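Local coordinates for Mgp-operon protein 3 (Mycoplasma pneumoniae, PDB 6RJ1) that probably mediates cell adhesion as the extracellular N-domain of the membrane-bound, immunodominant surface protein P40/P90, at residues 812-815 / 820-823; 785-790 / 796-801; 190-193 / 198-201; 607-612 / 618-623. All coordinates share one frame; numbering follows the deposited sequence.

Contact 1 (812-815 / 820-823)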
loop_
_atom_site.group_PDB
_atom_site.type_symbol
_atom_site.label_atom_id
_atom_site.label_comp_id
_atom_site.label_asym_id
_atom_site.label_seq_id
_atom_site.Cartn_x
_atom_site.Cartn_y
_atom_site.Cartn_z
ATOM N N LEU A 812 7.036 4.546 14.584
ATOM C CA LEU A 812 5.773 4.253 15.249
ATOM C C LEU A 812 6.044 3.877 16.693
ATOM O O LEU A 812 6.775 2.930 16.953
ATOM C CB LEU A 812 4.986 3.176 14.486
ATOM C CG LEU A 812 4.813 3.432 12.982
ATOM C CD1 LEU A 812 4.264 2.213 12.282
ATOM C CD2 LEU A 812 3.978 4.680 12.712
ATOM N N ASN A 813 5.509 4.671 17.626
ATOM C CA ASN A 813 5.732 4.522 19.065
ATOM C C ASN A 813 4.558 3.899 19.791
ATOM O O ASN A 813 3.400 4.201 19.489
ATOM C CB ASN A 813 6.131 5.862 19.689
ATOM C CG ASN A 813 7.216 6.558 18.910
ATOM O OD1 ASN A 813 8.372 6.123 18.882
ATOM N ND2 ASN A 813 6.859 7.639 18.232
ATOM N N PHE A 814 4.871 3.020 20.758
ATOM C CA PHE A 814 3.884 2.276 21.541
ATOM C C PHE A 814 4.134 2.375 23.039
ATOM O O PHE A 814 5.268 2.610 23.464
ATOM C CB PHE A 814 3.863 0.793 21.107
ATOM C CG PHE A 814 3.745 0.557 19.618
ATOM C CD1 PHE A 814 2.504 0.546 18.996
ATOM C CD2 PHE A 814 4.874 0.358 18.838
ATOM C CE1 PHE A 814 2.397 0.344 17.618
ATOM C CE2 PHE A 814 4.766 0.158 17.460
ATOM C CZ PHE A 814 3.528 0.156 16.860
ATOM N N ASN A 815 3.068 2.188 23.839
ATOM C CA ASN A 815 3.116 2.171 25.301
ATOM C C ASN A 815 3.411 0.713 25.716
ATOM O O ASN A 815 2.571 -0.162 25.496
ATOM C CB ASN A 815 1.786 2.660 25.889
ATOM C CG ASN A 815 1.786 2.826 27.386
ATOM O OD1 ASN A 815 2.016 1.884 28.154
ATOM N ND2 ASN A 815 1.503 4.035 27.837
ATOM N N LYS A 820 -0.346 -0.804 23.621
ATOM C CA LYS A 820 -1.224 0.055 22.831
ATOM C C LYS A 820 -0.380 1.169 22.187
ATOM O O LYS A 820 0.808 1.281 22.483
ATOM C CB LYS A 820 -2.311 0.666 23.740
ATOM C CG LYS A 820 -3.359 -0.331 24.220
ATOM C CD LYS A 820 -4.272 0.288 25.265
ATOM C CE LYS A 820 -5.390 -0.637 25.683
ATOM N NZ LYS A 820 -6.533 -0.584 24.733
ATOM N N LEU A 821 -0.989 1.983 21.309
ATOM C CA LEU A 821 -0.337 3.117 20.644
ATOM C C LEU A 821 0.013 4.193 21.680
ATOM O O LEU A 821 -0.781 4.425 22.595
ATOM C CB LEU A 821 -1.301 3.694 19.593
ATOM C CG LEU A 821 -1.095 3.337 18.115
ATOM C CD1 LEU A 821 -0.935 1.852 17.892
ATOM C CD2 LEU A 821 -2.272 3.782 17.318
ATOM N N LEU A 822 1.201 4.826 21.562
ATOM C CA LEU A 822 1.641 5.867 22.498
ATOM C C LEU A 822 0.798 7.144 22.357
ATOM O O LEU A 822 0.777 7.771 21.295
ATOM C CB LEU A 822 3.144 6.148 22.352
ATOM C CG LEU A 822 3.817 6.926 23.492
ATOM C CD1 LEU A 822 3.951 6.078 24.753
ATOM C CD2 LEU A 822 5.186 7.429 23.068
ATOM N N ASP A 823 0.067 7.484 23.434
ATOM C CA ASP A 823 -0.867 8.609 23.496
ATOM C C ASP A 823 -0.559 9.590 24.648
ATOM O O ASP A 823 0.189 9.261 25.573
ATOM C CB ASP A 823 -2.304 8.044 23.619
ATOM C CG ASP A 823 -3.433 9.031 23.368
ATOM O OD1 ASP A 823 -3.615 9.444 22.195
ATOM O OD2 ASP A 823 -4.150 9.375 24.340
#

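Contact 2 (785-790 / 796-801)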
loop_
_atom_site.group_PDB
_atom_site.type_symbol
_atom_site.label_atom_id
_atom_site.label_comp_id
_atom_site.label_asym_id
_atom_site.label_seq_id
_atom_site.Cartn_x
_atom_site.Cartn_y
_atom_site.Cartn_z
ATOM N N GLY A 785 11.358 -3.076 17.024
ATOM C CA GLY A 785 12.553 -3.192 17.844
ATOM C C GLY A 785 12.384 -2.733 19.273
ATOM O O GLY A 785 11.845 -1.652 19.507
ATOM N N VAL A 786 12.860 -3.546 20.237
ATOM C CA VAL A 786 12.824 -3.227 21.677
ATOM C C VAL A 786 14.059 -2.388 22.003
ATOM O O VAL A 786 15.185 -2.842 21.787
ATOM C CB VAL A 786 12.724 -4.483 22.595
ATOM C CG1 VAL A 786 12.673 -4.092 24.073
ATOM C CG2 VAL A 786 11.520 -5.340 22.235
ATOM N N ASP A 787 13.839 -1.164 22.510
ATOM C CA ASP A 787 14.891 -0.222 22.889
ATOM C C ASP A 787 15.812 -0.848 23.957
ATOM O O ASP A 787 15.310 -1.313 24.987
ATOM C CB ASP A 787 14.268 1.108 23.365
ATOM C CG ASP A 787 15.241 2.191 23.810
ATOM O OD1 ASP A 787 16.218 2.461 23.067
ATOM O OD2 ASP A 787 15.010 2.789 24.889
ATOM N N PRO A 788 17.142 -0.944 23.698
ATOM C CA PRO A 788 18.040 -1.570 24.691
ATOM C C PRO A 788 18.269 -0.732 25.948
ATOM O O PRO A 788 18.610 -1.287 26.990
ATOM C CB PRO A 788 19.342 -1.775 23.913
ATOM C CG PRO A 788 19.315 -0.740 22.851
ATOM C CD PRO A 788 17.884 -0.473 22.510
ATOM N N ALA A 789 18.094 0.603 25.838
ATOM C CA ALA A 789 18.283 1.572 26.918
ATOM C C ALA A 789 17.378 1.275 28.124
ATOM O O ALA A 789 16.210 0.925 27.929
ATOM C CB ALA A 789 18.032 2.983 26.402
ATOM N N PRO A 790 17.899 1.371 29.371
ATOM C CA PRO A 790 17.052 1.071 30.536
ATOM C C PRO A 790 15.983 2.132 30.807
ATOM O O PRO A 790 16.224 3.328 30.615
ATOM C CB PRO A 790 18.058 0.965 31.687
ATOM C CG PRO A 790 19.187 1.826 31.284
ATOM C CD PRO A 790 19.268 1.750 29.785
ATOM N N LYS A 796 7.830 -1.293 31.773
ATOM C CA LYS A 796 8.254 -2.261 30.756
ATOM C C LYS A 796 9.214 -1.610 29.739
ATOM O O LYS A 796 9.085 -0.407 29.499
ATOM C CB LYS A 796 7.022 -2.824 30.012
ATOM C CG LYS A 796 6.083 -3.694 30.852
ATOM C CD LYS A 796 6.510 -5.173 30.950
ATOM C CE LYS A 796 6.153 -6.130 29.814
ATOM N NZ LYS A 796 4.713 -6.082 29.449
ATOM N N PRO A 797 10.158 -2.368 29.113
ATOM C CA PRO A 797 11.059 -1.745 28.115
ATOM C C PRO A 797 10.326 -1.281 26.856
ATOM O O PRO A 797 9.493 -2.018 26.324
ATOM C CB PRO A 797 12.069 -2.853 27.796
ATOM C CG PRO A 797 11.380 -4.120 28.145
ATOM C CD PRO A 797 10.460 -3.806 29.285
ATOM N N ASN A 798 10.634 -0.054 26.396
ATOM C CA ASN A 798 10.022 0.579 25.224
ATOM C C ASN A 798 10.320 -0.146 23.920
ATOM O O ASN A 798 11.363 -0.780 23.770
ATOM C CB ASN A 798 10.460 2.048 25.079
ATOM C CG ASN A 798 10.154 2.972 26.236
ATOM O OD1 ASN A 798 9.140 2.854 26.941
ATOM N ND2 ASN A 798 11.034 3.941 26.437
ATOM N N TYR A 799 9.400 -0.016 22.963
ATOM C CA TYR A 799 9.546 -0.590 21.636
ATOM C C TYR A 799 8.893 0.276 20.579
ATOM O O TYR A 799 7.874 0.927 20.829
ATOM C CB TYR A 799 9.087 -2.058 21.564
ATOM C CG TYR A 799 7.640 -2.298 21.930
ATOM C CD1 TYR A 799 6.641 -2.274 20.959
ATOM C CD2 TYR A 799 7.276 -2.615 23.234
ATOM C CE1 TYR A 799 5.309 -2.521 21.285
ATOM C CE2 TYR A 799 5.947 -2.862 23.573
ATOM C CZ TYR A 799 4.968 -2.812 22.594
ATOM O OH TYR A 799 3.663 -3.056 22.929
ATOM N N SER A 800 9.504 0.298 19.400
ATOM C CA SER A 800 9.040 1.077 18.270
ATOM C C SER A 800 9.198 0.289 16.997
ATOM O O SER A 800 9.981 -0.648 16.943
ATOM C CB SER A 800 9.836 2.375 18.168
ATOM O OG SER A 800 9.619 3.191 19.306
ATOM N N ALA A 801 8.461 0.673 15.972
ATOM C CA ALA A 801 8.572 0.074 14.653
ATOM C C ALA A 801 8.947 1.184 13.708
ATOM O O ALA A 801 8.490 2.319 13.870
ATOM C CB ALA A 801 7.256 -0.544 14.231
#

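Contact 3 (190-193 / 198-201)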
loop_
_atom_site.group_PDB
_atom_site.type_symbol
_atom_site.label_atom_id
_atom_site.label_comp_id
_atom_site.label_asym_id
_atom_site.label_seq_id
_atom_site.Cartn_x
_atom_site.Cartn_y
_atom_site.Cartn_z
ATOM N N VAL A 190 -24.101 18.585 -11.281
ATOM C CA VAL A 190 -24.675 17.341 -10.761
ATOM C C VAL A 190 -26.074 17.556 -10.155
ATOM O O VAL A 190 -27.002 16.814 -10.485
ATOM C CB VAL A 190 -23.704 16.627 -9.774
ATOM C CG1 VAL A 190 -24.399 15.515 -8.989
ATOM C CG2 VAL A 190 -22.479 16.086 -10.501
ATOM N N HIS A 191 -26.224 18.585 -9.309
ATOM C CA HIS A 191 -27.467 18.834 -8.590
ATOM C C HIS A 191 -28.441 19.778 -9.256
ATOM O O HIS A 191 -29.631 19.713 -8.947
ATOM C CB HIS A 191 -27.163 19.311 -7.168
ATOM C CG HIS A 191 -26.416 18.292 -6.362
ATOM N ND1 HIS A 191 -25.076 18.448 -6.071
ATOM C CD2 HIS A 191 -26.845 17.112 -5.852
ATOM C CE1 HIS A 191 -24.738 17.382 -5.370
ATOM N NE2 HIS A 191 -25.772 16.551 -5.212
ATOM N N PHE A 192 -27.967 20.645 -10.155
ATOM C CA PHE A 192 -28.840 21.610 -10.819
ATOM C C PHE A 192 -29.021 21.376 -12.320
ATOM O O PHE A 192 -29.948 21.934 -12.909
ATOM C CB PHE A 192 -28.367 23.046 -10.534
ATOM C CG PHE A 192 -28.460 23.413 -9.071
ATOM C CD1 PHE A 192 -29.656 23.873 -8.527
ATOM C CD2 PHE A 192 -27.358 23.279 -8.231
ATOM C CE1 PHE A 192 -29.748 24.188 -7.169
ATOM C CE2 PHE A 192 -27.452 23.595 -6.873
ATOM C CZ PHE A 192 -28.641 24.055 -6.352
ATOM N N GLY A 193 -28.154 20.563 -12.921
ATOM C CA GLY A 193 -28.199 20.257 -14.346
ATOM C C GLY A 193 -27.616 21.365 -15.198
ATOM O O GLY A 193 -27.679 22.540 -14.816
ATOM N N SER A 198 -26.544 28.391 -12.137
ATOM C CA SER A 198 -26.630 29.744 -11.574
ATOM C C SER A 198 -27.550 29.871 -10.344
ATOM O O SER A 198 -27.462 30.868 -9.622
ATOM C CB SER A 198 -27.053 30.739 -12.652
ATOM O OG SER A 198 -28.311 30.401 -13.217
ATOM N N SER A 199 -28.421 28.873 -10.100
ATOM C CA SER A 199 -29.358 28.875 -8.972
ATOM C C SER A 199 -28.789 28.187 -7.719
ATOM O O SER A 199 -29.543 27.899 -6.784
ATOM C CB SER A 199 -30.697 28.268 -9.388
ATOM O OG SER A 199 -30.543 26.949 -9.885
ATOM N N TRP A 200 -27.451 27.969 -7.695
ATOM C CA TRP A 200 -26.697 27.340 -6.605
ATOM C C TRP A 200 -26.897 28.074 -5.277
ATOM O O TRP A 200 -27.432 27.477 -4.358
ATOM C CB TRP A 200 -25.203 27.206 -6.967
ATOM C CG TRP A 200 -24.311 26.774 -5.841
ATOM C CD1 TRP A 200 -23.664 27.581 -4.950
ATOM C CD2 TRP A 200 -23.912 25.429 -5.523
ATOM N NE1 TRP A 200 -22.920 26.824 -4.074
ATOM C CE2 TRP A 200 -23.039 25.500 -4.415
ATOM C CE3 TRP A 200 -24.174 24.172 -6.096
ATOM C CZ2 TRP A 200 -22.456 24.360 -3.845
ATOM C CZ3 TRP A 200 -23.605 23.041 -5.522
ATOM C CH2 TRP A 200 -22.757 23.140 -4.412
ATOM N N ASN A 201 -26.504 29.360 -5.192
ATOM C CA ASN A 201 -26.590 30.210 -3.991
ATOM C C ASN A 201 -27.968 30.267 -3.325
ATOM O O ASN A 201 -28.037 30.367 -2.098
ATOM C CB ASN A 201 -26.127 31.634 -4.302
ATOM C CG ASN A 201 -24.708 31.740 -4.813
ATOM O OD1 ASN A 201 -23.740 31.335 -4.146
ATOM N ND2 ASN A 201 -24.557 32.302 -6.013
#

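Contact 4 (607-612 / 618-623)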
loop_
_atom_site.group_PDB
_atom_site.type_symbol
_atom_site.label_atom_id
_atom_site.label_comp_id
_atom_site.label_asym_id
_atom_site.label_seq_id
_atom_site.Cartn_x
_atom_site.Cartn_y
_atom_site.Cartn_z
ATOM N N GLY A 607 -11.468 23.365 -4.306
ATOM C CA GLY A 607 -11.187 23.785 -5.668
ATOM C C GLY A 607 -10.493 25.126 -5.622
ATOM O O GLY A 607 -10.145 25.590 -4.534
ATOM N N LEU A 608 -10.304 25.769 -6.785
ATOM C CA LEU A 608 -9.647 27.069 -6.835
ATOM C C LEU A 608 -10.547 28.187 -6.310
ATOM O O LEU A 608 -11.617 28.433 -6.860
ATOM C CB LEU A 608 -9.107 27.386 -8.244
ATOM C CG LEU A 608 -8.214 28.638 -8.359
ATOM C CD1 LEU A 608 -6.757 28.306 -8.127
ATOM C CD2 LEU A 608 -8.380 29.296 -9.703
ATOM N N PHE A 609 -10.101 28.841 -5.221
ATOM C CA PHE A 609 -10.767 29.984 -4.595
ATOM C C PHE A 609 -9.853 31.199 -4.766
ATOM O O PHE A 609 -8.731 31.203 -4.250
ATOM C CB PHE A 609 -11.076 29.711 -3.111
ATOM C CG PHE A 609 -12.193 28.720 -2.875
ATOM C CD1 PHE A 609 -13.517 29.141 -2.807
ATOM C CD2 PHE A 609 -11.919 27.370 -2.685
ATOM C CE1 PHE A 609 -14.547 28.229 -2.576
ATOM C CE2 PHE A 609 -12.951 26.454 -2.464
ATOM C CZ PHE A 609 -14.258 26.890 -2.403
ATOM N N THR A 610 -10.284 32.170 -5.586
ATOM C CA THR A 610 -9.481 33.361 -5.859
ATOM C C THR A 610 -9.848 34.498 -4.921
ATOM O O THR A 610 -10.773 35.276 -5.188
ATOM C CB THR A 610 -9.495 33.761 -7.342
ATOM O OG1 THR A 610 -10.841 33.802 -7.821
ATOM C CG2 THR A 610 -8.643 32.839 -8.202
ATOM N N LEU A 611 -9.112 34.570 -3.800
ATOM C CA LEU A 611 -9.253 35.611 -2.787
ATOM C C LEU A 611 -8.492 36.818 -3.356
ATOM O O LEU A 611 -7.271 36.774 -3.405
ATOM C CB LEU A 611 -8.627 35.152 -1.440
ATOM C CG LEU A 611 -9.285 33.977 -0.701
ATOM C CD1 LEU A 611 -8.569 32.668 -1.000
ATOM C CD2 LEU A 611 -9.270 34.211 0.799
ATOM N N LEU A 612 -9.213 37.864 -3.817
ATOM C CA LEU A 612 -8.720 39.116 -4.436
ATOM C C LEU A 612 -7.649 38.879 -5.573
ATOM O O LEU A 612 -8.003 38.998 -6.748
ATOM C CB LEU A 612 -8.272 40.229 -3.418
ATOM C CG LEU A 612 -7.264 40.041 -2.215
ATOM C CD1 LEU A 612 -7.719 39.059 -1.120
ATOM C CD2 LEU A 612 -5.799 40.005 -2.620
ATOM N N VAL A 618 -8.094 25.120 -1.269
ATOM C CA VAL A 618 -8.940 24.682 -0.152
ATOM C C VAL A 618 -10.033 25.709 0.131
ATOM O O VAL A 618 -9.856 26.899 -0.150
ATOM C CB VAL A 618 -8.157 24.374 1.150
ATOM C CG1 VAL A 618 -8.740 23.164 1.856
ATOM C CG2 VAL A 618 -6.667 24.186 0.907
ATOM N N THR A 619 -11.142 25.252 0.734
ATOM C CA THR A 619 -12.286 26.087 1.084
ATOM C C THR A 619 -11.963 27.102 2.184
ATOM O O THR A 619 -11.330 26.743 3.180
ATOM C CB THR A 619 -13.519 25.227 1.415
ATOM O OG1 THR A 619 -14.617 26.087 1.709
ATOM C CG2 THR A 619 -13.290 24.254 2.578
ATOM N N PRO A 620 -12.400 28.369 2.034
ATOM C CA PRO A 620 -12.145 29.358 3.096
ATOM C C PRO A 620 -13.146 29.256 4.252
ATOM O O PRO A 620 -12.914 29.850 5.299
ATOM C CB PRO A 620 -12.213 30.704 2.366
ATOM C CG PRO A 620 -12.683 30.386 0.944
ATOM C CD PRO A 620 -13.156 28.974 0.921
ATOM N N VAL A 621 -14.257 28.512 4.065
ATOM C CA VAL A 621 -15.283 28.263 5.090
ATOM C C VAL A 621 -15.599 26.759 5.199
ATOM O O VAL A 621 -15.739 26.071 4.185
ATOM C CB VAL A 621 -16.566 29.131 4.985
ATOM C CG1 VAL A 621 -16.291 30.580 5.379
ATOM C CG2 VAL A 621 -17.190 29.050 3.607
ATOM N N SER A 622 -15.671 26.257 6.439
ATOM C CA SER A 622 -15.945 24.857 6.770
ATOM C C SER A 622 -16.518 24.736 8.189
ATOM O O SER A 622 -16.483 25.695 8.959
ATOM C CB SER A 622 -14.672 24.017 6.643
ATOM O OG SER A 622 -13.660 24.458 7.538
ATOM N N GLY A 623 -17.033 23.557 8.512
ATOM C CA GLY A 623 -17.569 23.240 9.828
ATOM C C GLY A 623 -18.766 24.056 10.220
ATOM O O GLY A 623 -19.772 24.055 9.512
#

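Contact 1 (812-815 / 820-823)
Lys820 O takes the backbone N-H of Asn815 at 2.8 Å from Asn815 N, in a bond that is nearly straight (161° at the hydrogen). The same oxygen lies in the plane of the Phe814 ring, at the ring's edge, with Phe814 CB 3.4 Å away, so one carbonyl meets both an N-H and the root of an aromatic side chain. The second bond of the hairpin runs the other way: Leu822 N donates to Asn813 O at 3.1 Å, arriving 36° above the carbonyl plane. Between these two bonds Phe814 and Leu821 form a non-hydrogen-bonded antiparallel pair. Their side chains start out divergent, yet Leu821 CD1 turns back to rest 3.7 Å from Phe814 CE1 at the ring's edge, and both residues pack on Ile698 of strand 693-699. On another side of the hairpin, Leu822 turns its CG away from the backbone N (chi1 -164°), and its two methyls spread over the first strand, CD2 reaching Asn813 CB at 3.8 Å and CD1 lying 4.0 Å from Asn815 CA. The amide of Asn813 turns elsewhere, its ND2 bonding to Ile832 O and Pro913 O and its OD1 to Ser800 OG. Across this short hairpin the polar grip is therefore entirely backbone, while the side chains add apolar cover; the buried Asn813 amide is satisfied by partners beyond the hairpin.

Contact 2 (785-790 / 796-801)
Gly785 and Ser800 form an antiparallel hydrogen-bonded pair. Gly785 N reaches Ser800 O at 2.8 Å in a clearly bent bond (135° at the hydrogen), while Ser800 N returns a straighter one (164°) to Gly785 O at 3.0 Å. A third bond, from Asp787 N to Asn798 O at 2.8 Å, carries the pairing just past the regular strands. Weaker CA-H...O contacts fill the gaps between these bonds: Tyr799 CA lies 3.3 Å from Gly785 O, and Val786 CA sits 3.5 Å from Asn798 O. The apolar contacts gather round Val786, on the face it shares with Tyr799. Val786 splits its two methyls, CG1, anti to the backbone N, meeting Pro797 CB at 4.0 Å, and CG2 meeting Tyr799 CB at 4.1 Å. The tyrosine joins through its CB; with CG between the backbone N and the carbonyl carbon (chi1 60°), its ring leads away and puts OH on Asp819 OD1. Other polar ends also find partners beyond the pair: Asn798 ND2 bonds to Phe900 O, and Ser800 OG to Arg811 NH2 and Asn813 OD1. The contact thus pairs the end of strand 779-786 with the start of strand 799-805, beside the loop that connects them; Val546 of strand 538-546 packs on both Val786 and Tyr799, and strand 808-815 continues the sheet beyond strand 799-805.

Contact 3 (190-193 / 198-201)
Ser199 meets Phe192 first: its hydroxyl stands above the ring plane, just outside CD1, with Ser199 OG 3.5 Å from Phe192 CD1. Although Ser199 occupies the N-cap position of helix 200-203, its side chain makes no capping bond; OG instead hydrogen-bonds back to Gln196 O in the preceding turn. The main chain of Ser199 then passes across the phenyl group, its carbonyl carbon 4.1 Å above one face and displaced toward the rim, while Ser199 O comes within 3.7 Å of Phe192 CE1. Trp200 continues over this face. Its backbone N follows the serine carbonyl carbon, and Trp200 CA makes an off-centre CH-pi contact, 4.2 Å from the ring centroid and 29° from the normal. From there CG lies anti to the backbone N (chi1 171°), which carries the indole past the phenyl rather than over it. Trp200 CE3 touches Phe192 CE2 at 3.4 Å, but neither ring covers the other: they meet rim to rim, with planes inclined at 65° and centroids of the two six-membered rings 5.9 Å apart. The indole N-H is engaged elsewhere, NE1 bonding to Asn212 O, and the Trp200 side chain also touches Gln187 and Asp188 of helix 187-192. No hydrogen bond joins the two segments, so the aromatic side chain of Phe192 provides most of the bridge. These are two short helices joined by a tight loop, in which the C-terminal end of helix 187-192 packs against the first turn of helix 200-203 through Phe192, whose face lies under the Ser199-Trp200 backbone and whose rim meets the indole.

Contact 4 (607-612 / 618-623)
Phe609 projects toward the 618-620 backbone, its CB setting the ring out from strand 609-611 with CG anti to the carbonyl carbon (chi1 -72°). CG is the first ring atom to arrive, 3.9 Å from Pro620 CD. Beyond it the two sides of the ring, CD2-CE2 and CD1-CE1, find different neighbours. On one side, CD2 approaches Val618 O at 3.3 Å, and CE2 goes on to Thr619 CA at 3.6 Å; both come at an oblique angle to the ring. On the other side, CD1 lies 3.7 Å from Pro620 CD, and CE1 stays beside it at 3.8 Å. CZ, at the tip, is 4.1 Å from Pro620 CD and equally far from Thr619 CA. Pro620 CD is thus centred over one face, only 11° off the ring normal, in a well-formed CH-pi contact, the two side chains crossing at about a right angle. The 618-621 backbone that presents it has its own ties: Thr619 OG1 donates to Val621 O at 2.7 Å, and Thr619 N is bonded to Asn606 OD1. With no hydrogen bond between the segments, this packing within the MgpC adhesin region joins the first strand of the 609-611/614-616 hairpin to the loop after its second, through one aromatic ring against main chain and proline. Because CD is attached to the amide nitrogen, its hydrogens are probably slightly positive, which would favour their placement over the electron-rich ring face.

From the N terminus, contact 3 comes first, closing the short loop between helices 187-192 and 200-203. Contact 4 follows far along the chain, spanning the small hairpin of strands 609-611 and 614-616; its centre lies about 19 Å from that of contact 3, on the same side of the chain's centre, without touching it. Contact 2 then closes the connection between strands 779-786 and 799-805, and contact 1 the turn after strand 808-815. All four stand in series, none nesting or crossing. Contacts 1 and 2 meet in one antiparallel sheet, where strands 799-805 and 808-815 are neighbours, whereas contact 3 lies across the chain's centre from contact 2, their centres about 57 Å apart.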